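ABC transporter, periplasmic substrate-binding protein (Thermotoga maritima, PDB 2HPG) probably binds a small solute in the periplasm and hands it to a tripartite ATP-independent (TRAP) transporter, as family 7 extracellular solute-binding proteins do. Local coordinates at residues A[11-16]-A[28-33]; A[22-27]-A[46-51]; A[56-61]-A[74-79]; A[236-241]-A[248-253]. All coordinates share one frame; numbering follows the deposited sequence.

Contact 1: residues A[11-16]-A[28-33]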
# COMPACT_ATOMS: atom_id res chain seq x y z
N LEU A 11 -8.44 15.45 -14.85
CA LEU A 11 -7.44 14.49 -14.35
C LEU A 11 -8.05 13.10 -14.46
O LEU A 11 -9.16 12.87 -13.98
CB LEU A 11 -7.10 14.78 -12.88
CG LEU A 11 -6.09 13.82 -12.22
CD1 LEU A 11 -4.73 13.87 -12.91
CD2 LEU A 11 -5.94 14.12 -10.71
N ARG A 12 -7.32 12.16 -15.08
CA ARG A 12 -7.72 10.75 -15.11
C ARG A 12 -6.85 9.95 -14.14
O ARG A 12 -5.65 9.83 -14.34
CB ARG A 12 -7.63 10.22 -16.53
CG ARG A 12 -8.43 11.10 -17.46
CD ARG A 12 -8.69 10.52 -18.84
NE ARG A 12 -9.59 11.43 -19.55
CZ ARG A 12 -9.24 12.60 -20.08
NH1 ARG A 12 -7.98 13.05 -20.02
NH2 ARG A 12 -10.16 13.33 -20.66
N PHE A 13 -7.47 9.41 -13.10
CA PHE A 13 -6.74 8.81 -12.00
C PHE A 13 -7.01 7.33 -11.95
O PHE A 13 -8.15 6.94 -11.73
CB PHE A 13 -7.16 9.46 -10.69
CG PHE A 13 -6.16 9.27 -9.59
CD1 PHE A 13 -5.16 10.19 -9.40
CD2 PHE A 13 -6.22 8.17 -8.77
CE1 PHE A 13 -4.22 10.02 -8.40
CE2 PHE A 13 -5.29 7.99 -7.77
CZ PHE A 13 -4.28 8.93 -7.59
N GLY A 14 -5.97 6.51 -12.09
CA GLY A 14 -6.16 5.07 -12.24
C GLY A 14 -5.58 4.17 -11.16
O GLY A 14 -4.93 4.60 -10.22
N HIS A 15 -5.83 2.88 -11.35
CA HIS A 15 -5.35 1.86 -10.43
C HIS A 15 -5.96 1.95 -9.04
O HIS A 15 -5.32 1.61 -8.06
CB HIS A 15 -3.81 1.87 -10.34
CG HIS A 15 -3.14 1.25 -11.53
ND1 HIS A 15 -1.78 1.00 -11.57
CD2 HIS A 15 -3.64 0.82 -12.71
CE1 HIS A 15 -1.47 0.46 -12.74
NE2 HIS A 15 -2.58 0.34 -13.45
N VAL A 16 -7.22 2.36 -8.94
CA VAL A 16 -7.85 2.50 -7.63
C VAL A 16 -8.50 1.20 -7.14
O VAL A 16 -9.42 1.24 -6.32
CB VAL A 16 -8.86 3.66 -7.60
CG1 VAL A 16 -8.23 4.92 -8.16
CG2 VAL A 16 -10.16 3.30 -8.34
N LEU A 28 -13.85 8.40 -5.36
CA LEU A 28 -15.02 9.08 -5.90
C LEU A 28 -15.48 10.25 -5.00
O LEU A 28 -15.94 11.27 -5.50
CB LEU A 28 -16.17 8.09 -6.11
CG LEU A 28 -15.92 7.04 -7.21
CD1 LEU A 28 -16.93 5.91 -7.11
CD2 LEU A 28 -15.94 7.68 -8.61
N LYS A 29 -15.38 10.06 -3.69
CA LYS A 29 -15.63 11.12 -2.70
C LYS A 29 -14.64 12.25 -2.86
O LYS A 29 -15.01 13.42 -2.80
CB LYS A 29 -15.51 10.58 -1.27
CG LYS A 29 -16.73 9.83 -0.76
CD LYS A 29 -16.62 9.55 0.77
CE LYS A 29 -16.68 10.86 1.60
NZ LYS A 29 -16.62 10.67 3.10
N TRP A 30 -13.37 11.90 -3.01
CA TRP A 30 -12.33 12.88 -3.23
C TRP A 30 -12.55 13.69 -4.50
O TRP A 30 -12.43 14.92 -4.49
CB TRP A 30 -10.97 12.20 -3.30
CG TRP A 30 -9.91 13.00 -3.91
CD1 TRP A 30 -9.36 14.16 -3.43
CD2 TRP A 30 -9.20 12.68 -5.11
NE1 TRP A 30 -8.35 14.58 -4.26
CE2 TRP A 30 -8.25 13.70 -5.31
CE3 TRP A 30 -9.29 11.63 -6.05
CZ2 TRP A 30 -7.39 13.71 -6.41
CZ3 TRP A 30 -8.42 11.63 -7.13
CH2 TRP A 30 -7.48 12.65 -7.30
N ALA A 31 -12.84 12.99 -5.59
CA ALA A 31 -13.10 13.62 -6.89
C ALA A 31 -14.29 14.57 -6.81
O ALA A 31 -14.23 15.68 -7.30
CB ALA A 31 -13.36 12.56 -7.94
N LYS A 32 -15.37 14.10 -6.21
CA LYS A 32 -16.58 14.93 -6.05
C LYS A 32 -16.30 16.21 -5.24
O LYS A 32 -16.77 17.29 -5.61
CB LYS A 32 -17.70 14.08 -5.46
CG LYS A 32 -19.05 14.75 -5.42
CD LYS A 32 -20.17 13.71 -5.26
CE LYS A 32 -20.58 13.09 -6.62
NZ LYS A 32 -21.66 12.03 -6.52
N ALA A 33 -15.50 16.10 -4.17
CA ALA A 33 -15.12 17.25 -3.32
C ALA A 33 -14.22 18.26 -4.04
O ALA A 33 -14.45 19.47 -3.92
CB ALA A 33 -14.44 16.76 -2.02
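W30, on helix 22-37, sets the benzo end of its indole against L11 and F13, two residues of strand 9-14 that both turn their side chains toward the helix. From CB the tryptophan runs with CG anti to the backbone N (chi1 162°), which swings the indole off the helix and down onto the sheet. The five-membered ring stays on the far side of the contact, and its NE1 is hydrogen-bonded to the backbone O of I249 in helix 243-278. Further out, CZ3 stands over one face of the F13 ring, displaced toward the rim and 4.1 Å from F13 CG. The outermost atom, CH2, touches both strand residues: it lies 4.0 Å from F13 CD1 and 4.0 Å from L11 CD2. The aromatic pair is T-shaped, with the edge of W30 directed at the face of F13, the planes at 72° and the centroids of the F13 ring and the six-membered ring of W30 5.3 Å apart. L11 and W30 also cross at about a right angle, and one methyl of the leucine does the touching. No hydrogen bond joins the two segments: this is the helix of a beta-alpha-beta unit packing on its first strand, held by apolar contacts and the aromatic edge-to-face pair. All three side chains are buried; the one polar atom W30 brings along, NE1, is satisfied by a backbone carbonyl, which leaves the hydrocarbon end of the indole to meet the strand.

Contact 2: residues A[22-27]-A[46-51]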
# COMPACT_ATOMS: atom_id res chain seq x y z
N PRO A 22 -13.97 -0.15 -1.05
CA PRO A 22 -13.71 1.09 -0.27
C PRO A 22 -12.79 2.13 -0.88
O PRO A 22 -13.07 3.33 -0.77
CB PRO A 22 -13.15 0.55 1.04
CG PRO A 22 -13.83 -0.77 1.20
CD PRO A 22 -13.83 -1.35 -0.20
N TYR A 23 -11.69 1.71 -1.49
CA TYR A 23 -10.76 2.65 -2.12
C TYR A 23 -11.44 3.42 -3.22
O TYR A 23 -11.39 4.65 -3.26
CB TYR A 23 -9.54 1.91 -2.70
CG TYR A 23 -8.27 2.05 -1.88
CD1 TYR A 23 -8.30 2.01 -0.50
CD2 TYR A 23 -7.05 2.23 -2.50
CE1 TYR A 23 -7.14 2.15 0.25
CE2 TYR A 23 -5.88 2.36 -1.76
CZ TYR A 23 -5.94 2.32 -0.38
OH TYR A 23 -4.78 2.44 0.36
N HIS A 24 -12.10 2.69 -4.12
CA HIS A 24 -12.83 3.31 -5.22
C HIS A 24 -13.84 4.29 -4.69
O HIS A 24 -13.93 5.43 -5.17
CB HIS A 24 -13.53 2.23 -6.05
CG HIS A 24 -14.13 2.73 -7.32
ND1 HIS A 24 -15.20 2.11 -7.92
CD2 HIS A 24 -13.82 3.78 -8.12
CE1 HIS A 24 -15.54 2.76 -9.02
NE2 HIS A 24 -14.72 3.78 -9.16
N GLN A 25 -14.59 3.87 -3.68
CA GLN A 25 -15.59 4.73 -3.06
C GLN A 25 -14.97 6.03 -2.58
O GLN A 25 -15.56 7.12 -2.72
CB GLN A 25 -16.20 4.02 -1.86
CG GLN A 25 -17.23 3.00 -2.21
CD GLN A 25 -17.80 2.31 -1.00
OE1 GLN A 25 -18.65 2.87 -0.29
NE2 GLN A 25 -17.35 1.07 -0.74
N ALA A 26 -13.79 5.91 -1.98
CA ALA A 26 -13.10 7.02 -1.36
C ALA A 26 -12.52 7.96 -2.41
O ALA A 26 -12.51 9.17 -2.22
CB ALA A 26 -12.00 6.51 -0.43
N PHE A 27 -12.00 7.39 -3.50
CA PHE A 27 -11.52 8.23 -4.61
C PHE A 27 -12.66 9.00 -5.27
O PHE A 27 -12.44 10.12 -5.68
CB PHE A 27 -10.75 7.41 -5.66
CG PHE A 27 -9.37 6.98 -5.22
CD1 PHE A 27 -8.31 7.86 -5.22
CD2 PHE A 27 -9.14 5.69 -4.80
CE1 PHE A 27 -7.04 7.45 -4.82
CE2 PHE A 27 -7.88 5.28 -4.41
CZ PHE A 27 -6.83 6.18 -4.41
N VAL A 46 -12.15 8.75 -12.29
CA VAL A 46 -11.54 7.72 -11.47
C VAL A 46 -11.71 6.34 -12.14
O VAL A 46 -12.82 5.94 -12.43
CB VAL A 46 -12.17 7.74 -10.04
CG1 VAL A 46 -11.63 6.60 -9.20
CG2 VAL A 46 -11.87 9.08 -9.36
N PHE A 47 -10.59 5.65 -12.37
CA PHE A 47 -10.57 4.36 -13.08
C PHE A 47 -10.14 3.21 -12.19
O PHE A 47 -9.00 3.18 -11.74
CB PHE A 47 -9.61 4.41 -14.26
CG PHE A 47 -10.05 5.32 -15.35
CD1 PHE A 47 -10.71 4.84 -16.46
CD2 PHE A 47 -9.82 6.68 -15.27
CE1 PHE A 47 -11.12 5.68 -17.46
CE2 PHE A 47 -10.26 7.52 -16.26
CZ PHE A 47 -10.89 7.03 -17.35
N PRO A 48 -11.06 2.25 -11.92
CA PRO A 48 -10.66 1.05 -11.21
C PRO A 48 -9.51 0.29 -11.87
O PRO A 48 -9.29 0.42 -13.06
CB PRO A 48 -11.93 0.20 -11.24
CG PRO A 48 -13.03 1.21 -11.25
CD PRO A 48 -12.51 2.28 -12.18
N SER A 49 -8.79 -0.48 -11.07
CA SER A 49 -7.74 -1.33 -11.58
C SER A 49 -8.33 -2.42 -12.49
O SER A 49 -9.44 -2.89 -12.27
CB SER A 49 -6.96 -1.99 -10.44
OG SER A 49 -6.24 -1.05 -9.67
N SER A 50 -7.57 -2.78 -13.52
CA SER A 50 -7.84 -3.97 -14.30
C SER A 50 -7.06 -5.13 -13.67
O SER A 50 -5.91 -4.95 -13.23
CB SER A 50 -7.38 -3.76 -15.75
OG SER A 50 -7.85 -4.79 -16.59
N GLN A 51 -7.67 -6.31 -13.61
CA GLN A 51 -6.92 -7.53 -13.24
C GLN A 51 -6.21 -8.20 -14.46
O GLN A 51 -5.44 -9.15 -14.29
CB GLN A 51 -7.79 -8.54 -12.45
CG GLN A 51 -9.22 -8.83 -12.96
CD GLN A 51 -10.06 -9.61 -11.92
OE1 GLN A 51 -9.52 -10.39 -11.12
NE2 GLN A 51 -11.38 -9.39 -11.95
O HOH W 1 -15.27 5.07 -11.69
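H24 meets both V46 and P48, and with F27 it fastens the first turns of helix 22-37 to the end of strand 42-47 and the loop beyond. The imidazole of H24 leaves the helix with CG anti to the backbone N (chi1 -171°), a setting that carries the ring across to the strand. P48 CG lies over one ring face in a CH-pi contact, 3.8 Å from the centroid of the H24 ring and 19° off its normal. V46 CG1 approaches in plane at the ring edge, 3.7 Å from H24 CD2. Also in that plane is a water, 2.9 Å from H24 NE2, which donates a hydrogen bond to V46 O at 2.7 Å. On the other nitrogen, H24 ND1 is hydrogen-bonded to the backbone N of G20, so both ring nitrogens have partners, which probably fixes the ring's rotation. An alanine here is likely to leave P48 without its aromatic partner and the water without its hold on the helix. One turn later, F27 uses its CB, 3.7 Å from V46 CG1, while its ring leads away to stack on W137; the other valine methyl, CG2, rests against F27 O at 3.9 Å. Helix and strand belong to the beta-alpha-beta unit of strand 9-14, helix 22-37 and strand 42-47, whose two strands are parallel neighbours, an arrangement typical of the alpha/beta lobes of periplasmic binding proteins.

Contact 3: residues A[56-61]-A[74-79]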
# COMPACT_ATOMS: atom_id res chain seq x y z
N GLU A 56 1.75 -1.69 -18.54
CA GLU A 56 1.46 -0.27 -18.39
C GLU A 56 2.72 0.41 -17.84
O GLU A 56 3.26 -0.00 -16.80
CB GLU A 56 0.31 -0.02 -17.41
CG GLU A 56 -0.99 -0.72 -17.75
CD GLU A 56 -2.15 -0.22 -16.90
OE1 GLU A 56 -2.46 1.00 -16.96
OE2 GLU A 56 -2.75 -1.05 -16.17
N ASP A 57 3.18 1.44 -18.55
CA ASP A 57 4.33 2.20 -18.10
C ASP A 57 3.82 3.48 -17.42
O ASP A 57 3.96 4.59 -17.95
CB ASP A 57 5.25 2.50 -19.29
CG ASP A 57 6.72 2.57 -18.88
OD1 ASP A 57 7.03 3.03 -17.74
OD2 ASP A 57 7.57 2.15 -19.71
N ILE A 58 3.23 3.29 -16.24
CA ILE A 58 2.52 4.37 -15.54
C ILE A 58 3.42 5.56 -15.19
O ILE A 58 2.98 6.71 -15.25
CB ILE A 58 1.76 3.84 -14.27
CG1 ILE A 58 2.73 3.40 -13.16
CG2 ILE A 58 0.82 2.69 -14.65
CD1 ILE A 58 2.04 2.92 -11.89
N ILE A 59 4.67 5.30 -14.85
CA ILE A 59 5.61 6.36 -14.50
C ILE A 59 6.01 7.17 -15.72
O ILE A 59 6.16 8.38 -15.63
CB ILE A 59 6.89 5.79 -13.80
CG1 ILE A 59 6.52 5.07 -12.50
CG2 ILE A 59 7.93 6.90 -13.54
CD1 ILE A 59 5.70 5.91 -11.54
N GLU A 60 6.17 6.51 -16.86
CA GLU A 60 6.58 7.20 -18.08
C GLU A 60 5.53 8.23 -18.52
O GLU A 60 5.87 9.28 -19.06
CB GLU A 60 6.90 6.19 -19.19
CG GLU A 60 7.76 6.73 -20.36
CD GLU A 60 9.17 7.24 -19.95
OE1 GLU A 60 9.30 8.43 -19.58
OE2 GLU A 60 10.14 6.45 -20.03
N GLN A 61 4.25 7.95 -18.24
CA GLN A 61 3.16 8.90 -18.50
C GLN A 61 3.26 10.12 -17.59
O GLN A 61 3.14 11.26 -18.05
CB GLN A 61 1.82 8.22 -18.29
CG GLN A 61 1.57 7.08 -19.25
CD GLN A 61 0.34 6.27 -18.93
OE1 GLN A 61 0.42 5.07 -18.71
NE2 GLN A 61 -0.82 6.92 -18.93
N SER A 74 5.42 2.76 -2.38
CA SER A 74 6.85 3.10 -2.26
C SER A 74 7.76 1.98 -2.77
O SER A 74 8.94 2.19 -3.00
CB SER A 74 7.22 3.50 -0.82
OG SER A 74 7.09 2.43 0.09
N ALA A 75 7.21 0.79 -2.96
CA ALA A 75 7.96 -0.28 -3.59
C ALA A 75 8.19 0.08 -5.07
O ALA A 75 9.19 -0.32 -5.66
CB ALA A 75 7.23 -1.61 -3.44
N ARG A 76 7.25 0.82 -5.65
CA ARG A 76 7.40 1.35 -7.01
C ARG A 76 8.26 2.62 -7.00
O ARG A 76 9.29 2.70 -7.67
CB ARG A 76 6.01 1.62 -7.62
CG ARG A 76 5.98 2.46 -8.90
CD ARG A 76 6.16 1.64 -10.14
NE ARG A 76 4.94 0.89 -10.46
CZ ARG A 76 4.66 0.35 -11.64
NH1 ARG A 76 5.52 0.47 -12.66
NH2 ARG A 76 3.52 -0.31 -11.82
N LEU A 77 7.86 3.62 -6.22
CA LEU A 77 8.60 4.88 -6.18
C LEU A 77 10.05 4.69 -5.73
O LEU A 77 10.92 5.46 -6.11
CB LEU A 77 7.91 5.88 -5.26
CG LEU A 77 6.49 6.22 -5.68
CD1 LEU A 77 5.89 7.26 -4.75
CD2 LEU A 77 6.47 6.69 -7.13
N GLY A 78 10.28 3.67 -4.92
CA GLY A 78 11.62 3.33 -4.45
C GLY A 78 12.53 2.84 -5.56
O GLY A 78 13.73 2.68 -5.34
N MSE A 79 11.97 2.56 -6.74
CA MSE A 79 12.78 2.26 -7.93
C MSE A 79 13.48 3.51 -8.43
O MSE A 79 14.48 3.43 -9.11
CB MSE A 79 11.91 1.74 -9.07
CG MSE A 79 11.29 0.38 -8.86
SE MSE A 79 10.31 -0.19 -10.47
CE MSE A 79 10.10 -2.07 -9.93
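R76 lays its guanidinium beneath I58 and its aliphatic stem beside I59, and these three residues bury the bulk of the surface shared by 56-61 and 74-79. The arginine chain starts with CG anti to the backbone N (chi1 166°), then bends at chi2 and chi3, which brings the flat end group round to I58. There I58 CD1 sits over one face of the guanidinium, 3.4 Å above its plane and displaced toward the rim, 3.6 Å from R76 NH2. I59 contributes CG1, 4.2 Å from R76 CD, the two side chains running alongside in opposite senses. No hydrogen bond crosses between the segments, so R76 takes part through its aliphatic stem and one face of its charged end group, by van der Waals packing. D57 OD1 lies 5.9 Å from R76 NH1, too far for a salt bridge, though its opposite charge may still steady the guanidinium. A serine in place of R76 would probably open a gap beneath I58 and leave D57 without a positive charge nearby in this contact. The contact is packing between helix 58-64 and the short helix 74-77, which flank strand 68-73 in the chain: I58 packs also on W70 of that strand, I59 and L77 on I232 of strand 218-234, and the backbone N of R76 is hydrogen-bonded to D73 OD1.

Contact 4: residues A[236-241]-A[248-253]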
# COMPACT_ATOMS: atom_id res chain seq x y z
N ASP A 236 4.49 18.38 -13.70
CA ASP A 236 4.24 19.39 -14.74
C ASP A 236 2.78 19.80 -14.81
O ASP A 236 2.48 20.98 -14.82
CB ASP A 236 4.67 18.90 -16.12
CG ASP A 236 6.18 18.84 -16.28
OD1 ASP A 236 6.91 19.60 -15.59
OD2 ASP A 236 6.63 18.02 -17.11
N TRP A 237 1.88 18.82 -14.84
CA TRP A 237 0.45 19.10 -14.80
C TRP A 237 0.01 19.77 -13.51
O TRP A 237 -0.72 20.76 -13.53
CB TRP A 237 -0.35 17.80 -14.98
CG TRP A 237 -1.81 18.04 -14.92
CD1 TRP A 237 -2.58 18.52 -15.93
CD2 TRP A 237 -2.68 17.87 -13.79
NE1 TRP A 237 -3.88 18.65 -15.51
CE2 TRP A 237 -3.97 18.26 -14.20
CE3 TRP A 237 -2.49 17.44 -12.48
CZ2 TRP A 237 -5.07 18.22 -13.35
CZ3 TRP A 237 -3.59 17.41 -11.62
CH2 TRP A 237 -4.87 17.79 -12.07
N PHE A 238 0.40 19.20 -12.37
CA PHE A 238 -0.00 19.77 -11.09
C PHE A 238 0.40 21.24 -11.01
O PHE A 238 -0.41 22.09 -10.65
CB PHE A 238 0.62 18.98 -9.93
CG PHE A 238 0.06 19.33 -8.59
CD1 PHE A 238 -1.26 19.02 -8.28
CD2 PHE A 238 0.84 19.97 -7.63
CE1 PHE A 238 -1.79 19.34 -7.04
CE2 PHE A 238 0.32 20.29 -6.38
CZ PHE A 238 -0.99 19.98 -6.09
N ASN A 239 1.65 21.52 -11.38
CA ASN A 239 2.21 22.88 -11.36
C ASN A 239 1.52 23.84 -12.35
O ASN A 239 1.53 25.05 -12.15
CB ASN A 239 3.72 22.84 -11.66
CG ASN A 239 4.54 22.19 -10.55
OD1 ASN A 239 4.07 22.02 -9.42
ND2 ASN A 239 5.78 21.83 -10.86
N SER A 240 0.89 23.29 -13.39
CA SER A 240 0.12 24.09 -14.34
C SER A 240 -1.18 24.60 -13.75
O SER A 240 -1.82 25.49 -14.32
CB SER A 240 -0.19 23.27 -15.59
OG SER A 240 -1.40 22.53 -15.43
N LEU A 241 -1.61 24.02 -12.63
CA LEU A 241 -2.85 24.42 -11.99
C LEU A 241 -2.60 25.65 -11.15
O LEU A 241 -1.49 25.85 -10.68
CB LEU A 241 -3.35 23.34 -11.02
CG LEU A 241 -3.99 22.04 -11.50
CD1 LEU A 241 -4.39 21.26 -10.25
CD2 LEU A 241 -5.19 22.26 -12.39
N ILE A 248 -6.38 22.55 -2.74
CA ILE A 248 -7.63 21.80 -2.65
C ILE A 248 -7.45 20.32 -3.00
O ILE A 248 -7.96 19.44 -2.31
CB ILE A 248 -8.70 22.37 -3.58
CG1 ILE A 248 -9.17 23.75 -3.08
CG2 ILE A 248 -9.92 21.42 -3.66
CD1 ILE A 248 -9.74 24.63 -4.16
N ILE A 249 -6.73 20.05 -4.07
CA ILE A 249 -6.55 18.66 -4.51
C ILE A 249 -5.81 17.83 -3.46
O ILE A 249 -6.28 16.74 -3.10
CB ILE A 249 -5.81 18.57 -5.86
CG1 ILE A 249 -6.67 19.14 -6.98
CG2 ILE A 249 -5.52 17.13 -6.20
CD1 ILE A 249 -5.89 19.41 -8.27
N GLU A 250 -4.68 18.34 -2.97
CA GLU A 250 -3.89 17.64 -1.95
C GLU A 250 -4.59 17.49 -0.62
O GLU A 250 -4.49 16.44 0.01
CB GLU A 250 -2.59 18.39 -1.67
CG GLU A 250 -1.61 18.39 -2.78
CD GLU A 250 -0.39 19.25 -2.45
OE1 GLU A 250 -0.57 20.46 -2.18
OE2 GLU A 250 0.74 18.72 -2.48
N GLU A 251 -5.24 18.56 -0.16
CA GLU A 251 -5.95 18.56 1.14
C GLU A 251 -7.15 17.65 1.13
O GLU A 251 -7.41 16.95 2.11
CB GLU A 251 -6.43 19.98 1.50
CG GLU A 251 -5.32 20.92 1.91
CD GLU A 251 -5.82 22.32 2.26
OE1 GLU A 251 -7.03 22.59 2.12
OE2 GLU A 251 -4.98 23.14 2.69
N GLU A 252 -7.91 17.67 0.05
CA GLU A 252 -9.07 16.82 -0.05
C GLU A 252 -8.72 15.34 -0.12
O GLU A 252 -9.51 14.49 0.32
CB GLU A 252 -9.90 17.20 -1.25
CG GLU A 252 -10.64 18.48 -1.05
CD GLU A 252 -11.51 18.43 0.17
OE1 GLU A 252 -12.17 17.39 0.39
OE2 GLU A 252 -11.52 19.44 0.91
N MSE A 253 -7.55 15.01 -0.63
CA MSE A 253 -7.24 13.61 -0.71
C MSE A 253 -6.50 13.07 0.50
O MSE A 253 -6.61 11.88 0.80
CB MSE A 253 -6.48 13.29 -1.97
CG MSE A 253 -7.15 12.12 -2.65
SE MSE A 253 -5.86 11.13 -3.43
CE MSE A 253 -6.54 10.78 -5.18
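The axes of helix 236-240 and helix 248-253 come no closer than 12.6 Å and their directions differ by 110°, so the two meet through side chains that bridge a wide separation. F238 and I249 bury the largest areas. With its CG anti to the backbone N (chi1 -169°), F238 extends its ring toward the second helix, where the ring edge faces I249 CB, 4.3 Å from F238 CE1. The far end of the ring reaches E250: F238 CZ lies 3.7 Å from E250 CG and 3.8 Å from E250 CD. Ring and carboxylate planes are 58° apart, and the glutamate meets the ring with both CG and its carboxylate carbon, while its OE2 goes to a salt bridge with K131 of strand 130-146. I249 CD1 also meets W237 CH2 at 4.3 Å. Within 236-241, L241 CD2 lies over one face of the W237 indole, and S240 OG donates to W237 O at 2.7 Å, in the carbonyl plane and on a lone pair. The arrangement is a pair of consecutive helices, 235-240 and 243-278, joined by a short turn, whose apolar inner side packs on L133 and, through W237, on L11 of strand 9-14.

How the contacts relate
From the N terminus, strand 9-14 leads into helix 22-37 and on to strand 42-47; contact 1 closes the strand-to-helix half of this beta-alpha-beta unit and contact 2 the helix-to-strand half. Their segments alternate along the chain, so the two loops cross; both use the same helix, and the strands are neighbours in the sheet, joined by F13 O to F47 N. Contact 3 follows in series, closing the loop through strand 68-73, and meets contact 1 where H15 NE2 is hydrogen-bonded to E56 OE2. Much later, contact 4 closes a short loop from helix 235-240 into helix 243-278. That long helix returns to the N-terminal unit through I249 O, bonded to W30 of contact 1, whereas contacts 3 and 4 do not touch.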